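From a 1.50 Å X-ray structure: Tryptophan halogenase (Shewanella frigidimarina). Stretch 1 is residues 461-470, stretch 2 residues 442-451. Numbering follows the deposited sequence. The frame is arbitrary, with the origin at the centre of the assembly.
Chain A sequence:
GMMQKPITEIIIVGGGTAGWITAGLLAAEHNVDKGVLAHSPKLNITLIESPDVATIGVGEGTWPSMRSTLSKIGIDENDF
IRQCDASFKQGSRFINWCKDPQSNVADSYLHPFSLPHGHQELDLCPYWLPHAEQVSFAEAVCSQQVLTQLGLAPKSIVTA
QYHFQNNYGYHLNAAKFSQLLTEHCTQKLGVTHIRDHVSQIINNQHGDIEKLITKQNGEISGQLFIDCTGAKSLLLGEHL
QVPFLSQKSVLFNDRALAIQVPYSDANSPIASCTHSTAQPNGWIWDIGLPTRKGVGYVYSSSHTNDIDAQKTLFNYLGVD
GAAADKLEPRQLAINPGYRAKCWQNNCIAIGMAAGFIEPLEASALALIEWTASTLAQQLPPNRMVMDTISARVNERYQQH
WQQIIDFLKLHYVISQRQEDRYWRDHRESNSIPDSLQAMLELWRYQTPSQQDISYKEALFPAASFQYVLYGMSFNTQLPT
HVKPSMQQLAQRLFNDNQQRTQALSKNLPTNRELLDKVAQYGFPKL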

# COMPACT_ATOMS: atom_id res chain seq x y z
N PRO A 461 0.72 7.49 -9.84
CA PRO A 461 0.88 8.46 -10.91
C PRO A 461 2.10 8.16 -11.71
O PRO A 461 2.95 7.34 -11.26
CB PRO A 461 1.08 9.78 -10.15
CG PRO A 461 1.69 9.41 -8.93
CD PRO A 461 1.21 8.01 -8.57
N ALA A 462 2.20 8.84 -12.85
CA ALA A 462 3.32 8.71 -13.77
C ALA A 462 4.62 8.88 -13.00
O ALA A 462 5.58 8.22 -13.32
CB ALA A 462 3.25 9.70 -14.92
N ALA A 463 4.67 9.77 -12.01
CA ALA A 463 5.93 10.01 -11.29
C ALA A 463 6.48 8.74 -10.69
O ALA A 463 7.68 8.56 -10.63
CB ALA A 463 5.79 11.06 -10.23
N SER A 464 5.61 7.87 -10.21
CA SER A 464 6.09 6.61 -9.62
C SER A 464 6.83 5.77 -10.62
O SER A 464 7.88 5.16 -10.32
CB SER A 464 4.93 5.82 -9.04
OG SER A 464 4.52 6.42 -7.83
N PHE A 465 6.32 5.76 -11.84
CA PHE A 465 6.97 5.05 -12.92
C PHE A 465 8.29 5.69 -13.26
O PHE A 465 9.29 5.00 -13.50
CB PHE A 465 6.06 4.95 -14.13
CG PHE A 465 4.90 4.02 -13.92
CD1 PHE A 465 3.76 4.45 -13.26
CD2 PHE A 465 4.97 2.70 -14.33
CE1 PHE A 465 2.70 3.58 -13.04
CE2 PHE A 465 3.93 1.82 -14.11
CZ PHE A 465 2.78 2.27 -13.47
N GLN A 466 8.35 7.02 -13.27
CA GLN A 466 9.62 7.71 -13.51
C GLN A 466 10.65 7.39 -12.43
O GLN A 466 11.81 7.12 -12.72
CB GLN A 466 9.39 9.22 -13.54
CG GLN A 466 8.45 9.66 -14.67
CD GLN A 466 8.05 11.13 -14.59
OE1 GLN A 466 8.21 11.77 -13.54
NE2 GLN A 466 7.56 11.67 -15.72
N TYR A 467 10.22 7.41 -11.18
CA TYR A 467 11.16 7.18 -10.08
C TYR A 467 11.78 5.79 -10.17
O TYR A 467 12.97 5.61 -9.91
CB TYR A 467 10.50 7.32 -8.73
CG TYR A 467 10.27 8.72 -8.28
CD1 TYR A 467 11.33 9.64 -8.18
CD2 TYR A 467 9.01 9.12 -7.86
CE1 TYR A 467 11.10 10.95 -7.69
CE2 TYR A 467 8.80 10.45 -7.35
CZ TYR A 467 9.85 11.34 -7.29
OH TYR A 467 9.62 12.62 -6.77
N VAL A 468 10.97 4.77 -10.49
CA VAL A 468 11.49 3.42 -10.61
C VAL A 468 12.32 3.27 -11.89
O VAL A 468 13.46 2.78 -11.84
CB VAL A 468 10.36 2.36 -10.52
CG1 VAL A 468 10.91 0.95 -10.85
CG2 VAL A 468 9.77 2.36 -9.12
N LEU A 469 11.78 3.68 -13.03
CA LEU A 469 12.47 3.51 -14.30
C LEU A 469 13.86 4.13 -14.24
O LEU A 469 14.85 3.51 -14.63
CB LEU A 469 11.64 4.13 -15.42
CG LEU A 469 11.99 3.80 -16.86
CD1 LEU A 469 11.75 2.34 -17.18
CD2 LEU A 469 11.18 4.63 -17.83
N TYR A 470 13.93 5.38 -13.81
CA TYR A 470 15.19 6.12 -13.81
C TYR A 470 16.00 5.88 -12.54
O TYR A 470 17.23 6.03 -12.56
CB TYR A 470 14.97 7.59 -14.11
CG TYR A 470 14.34 7.74 -15.48
CD1 TYR A 470 14.94 7.22 -16.64
CD2 TYR A 470 13.07 8.30 -15.62
CE1 TYR A 470 14.33 7.27 -17.87
CE2 TYR A 470 12.47 8.37 -16.88
CZ TYR A 470 13.07 7.87 -17.99
OH TYR A 470 12.46 7.91 -19.22
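Stretch 2, residues 442-451: LWRYQTPSQQ

When a helix packs against an irregular segment, the contacts tend to follow the helical repeat. The tryptophan halogenase of Shewanella frigidimarina offers a compact example. Residues 462-470 form a helix that continues later in the chain. Stretch 2 enters as the last part of another helix, runs as an extended segment through Thr447, Pro448 and Ser449, with phi/psi values of -69/155, -58/145 and -150/172, and turns into a 3-10 segment at Gln450. The two run in opposite senses: Ala462, early in the helix, has its CA 5.2 Å from the CA of Ser449, whereas Gln466 CA lies 6.1 Å from Pro448 CA, and the residues after it meet Pro448 and those that precede it. Together they bury 429 Å².

Pro461 stands clear of the contact. At Ala462 the CB points toward stretch 2 and meets its backbone, 3.4 Å from Ser449 C and 3.7 Å from Gln450 N. Ser449 turns its own side chain away, and its OG instead accepts a hydrogen bond from Gln451 N at 3.1 Å. Ala463 and Ser464 lie on other sides of the helix and make no contact.

One turn on from Ala462, Phe465 points toward stretch 2. Its CD2 approaches Trp443 CH2 at 3.6 Å; the Phe465 ring and the six-membered ring of Trp443 are oblique, with planes at 53° and centroids 5.8 Å apart. Phe465 CB also lies 4.2 Å from Pro448 CB. Gln466 leaves the helix sideways, but its extended side chain (chi1 m, chi2 t) carries the amide to stretch 2, where Gln466 NE2 donates a hydrogen bond to Pro448 O at 2.8 Å, with an N-H...O angle of 158°. This is the only hydrogen bond assigned between the two stretches; most of the other side-chain contacts are apolar.

Tyr467 and Val468 again are out of reach. Leu469, a turn beyond Phe465, brings its CD2 to 3.6 Å from Pro448 CG and 3.9 Å from Trp443 CB, so that one methyl touches both residues. Tyr470 starts sideways, yet its end comes nearer: its OH is 3.4 Å from Thr447 CG2 and 3.5 Å from Pro448 CD, while the hydroxyl finds its hydrogen bond elsewhere in the structure.

The principle is visible in the spacing. Ala462, Phe465, Gln466, Leu469 and Tyr470 recur at intervals of three and one, and Pro448, the most covered residue of the pair, touches all five.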

# COMPACT_ATOMS: atom_id res chain seq x y z
N LEU A 442 7.82 1.96 -25.54
CA LEU A 442 7.61 3.39 -25.67
C LEU A 442 8.63 4.19 -24.87
O LEU A 442 9.16 5.20 -25.36
CB LEU A 442 6.20 3.75 -25.23
CG LEU A 442 5.79 5.20 -25.33
CD1 LEU A 442 5.89 5.66 -26.76
CD2 LEU A 442 4.38 5.41 -24.78
N TRP A 443 8.96 3.72 -23.66
CA TRP A 443 9.81 4.48 -22.77
C TRP A 443 11.27 4.46 -23.20
O TRP A 443 12.04 5.27 -22.69
CB TRP A 443 9.64 4.00 -21.34
CG TRP A 443 8.28 4.26 -20.80
CD1 TRP A 443 7.41 5.25 -21.21
CD2 TRP A 443 7.64 3.58 -19.71
NE1 TRP A 443 6.27 5.21 -20.43
CE2 TRP A 443 6.37 4.20 -19.51
CE3 TRP A 443 7.98 2.50 -18.90
CZ2 TRP A 443 5.47 3.76 -18.54
CZ3 TRP A 443 7.07 2.06 -17.95
CH2 TRP A 443 5.84 2.68 -17.79
N ARG A 444 11.64 3.59 -24.13
CA ARG A 444 12.96 3.72 -24.75
C ARG A 444 13.10 5.05 -25.47
O ARG A 444 14.21 5.53 -25.66
CB ARG A 444 13.19 2.60 -25.75
CG ARG A 444 13.37 1.25 -25.16
CD ARG A 444 13.46 0.21 -26.26
NE ARG A 444 14.66 0.42 -27.06
CZ ARG A 444 14.91 -0.14 -28.25
NH1 ARG A 444 14.03 -0.95 -28.83
NH2 ARG A 444 16.06 0.13 -28.87
N TYR A 445 11.97 5.63 -25.87
CA TYR A 445 11.95 6.77 -26.78
C TYR A 445 11.38 8.03 -26.19
O TYR A 445 11.63 9.13 -26.70
CB TYR A 445 11.25 6.42 -28.10
CG TYR A 445 11.93 5.31 -28.81
CD1 TYR A 445 13.12 5.54 -29.47
CD2 TYR A 445 11.43 4.01 -28.77
CE1 TYR A 445 13.79 4.50 -30.08
CE2 TYR A 445 12.08 2.98 -29.39
CZ TYR A 445 13.25 3.24 -30.05
OH TYR A 445 13.95 2.19 -30.69
N GLN A 446 10.63 7.92 -25.10
CA GLN A 446 10.13 9.09 -24.39
C GLN A 446 9.90 8.77 -22.92
O GLN A 446 9.69 7.61 -22.56
CB GLN A 446 8.85 9.64 -25.01
CG GLN A 446 7.66 8.68 -24.96
CD GLN A 446 6.42 9.28 -25.58
OE1 GLN A 446 6.51 9.98 -26.61
NE2 GLN A 446 5.26 9.06 -24.95
N THR A 447 9.93 9.78 -22.06
CA THR A 447 9.71 9.53 -20.66
C THR A 447 8.27 9.11 -20.37
O THR A 447 7.34 9.50 -21.10
CB THR A 447 10.05 10.72 -19.77
OG1 THR A 447 9.19 11.82 -20.10
CG2 THR A 447 11.50 11.13 -19.96
N PRO A 448 8.05 8.38 -19.27
CA PRO A 448 6.68 8.17 -18.78
C PRO A 448 6.04 9.52 -18.50
O PRO A 448 6.71 10.48 -18.11
CB PRO A 448 6.86 7.38 -17.47
CG PRO A 448 8.30 6.72 -17.62
CD PRO A 448 9.07 7.77 -18.38
N SER A 449 4.75 9.59 -18.77
CA SER A 449 4.04 10.84 -18.51
C SER A 449 2.60 10.57 -18.16
O SER A 449 2.12 9.46 -18.25
CB SER A 449 4.10 11.78 -19.73
OG SER A 449 3.17 11.33 -20.68
N GLN A 450 1.90 11.63 -17.76
CA GLN A 450 0.46 11.51 -17.47
C GLN A 450 -0.33 11.01 -18.66
O GLN A 450 -1.42 10.41 -18.49
CB GLN A 450 -0.13 12.85 -17.01
N GLN A 451 0.20 11.18 -19.86
CA GLN A 451 -0.47 10.74 -21.09
C GLN A 451 -0.58 9.22 -21.16
O GLN A 451 -1.36 8.67 -21.96
CB GLN A 451 0.27 11.19 -22.37
CG GLN A 451 0.44 12.68 -22.57
CD GLN A 451 -0.80 13.37 -23.08
OE1 GLN A 451 -1.70 12.73 -23.64
NE2 GLN A 451 -0.85 14.68 -22.91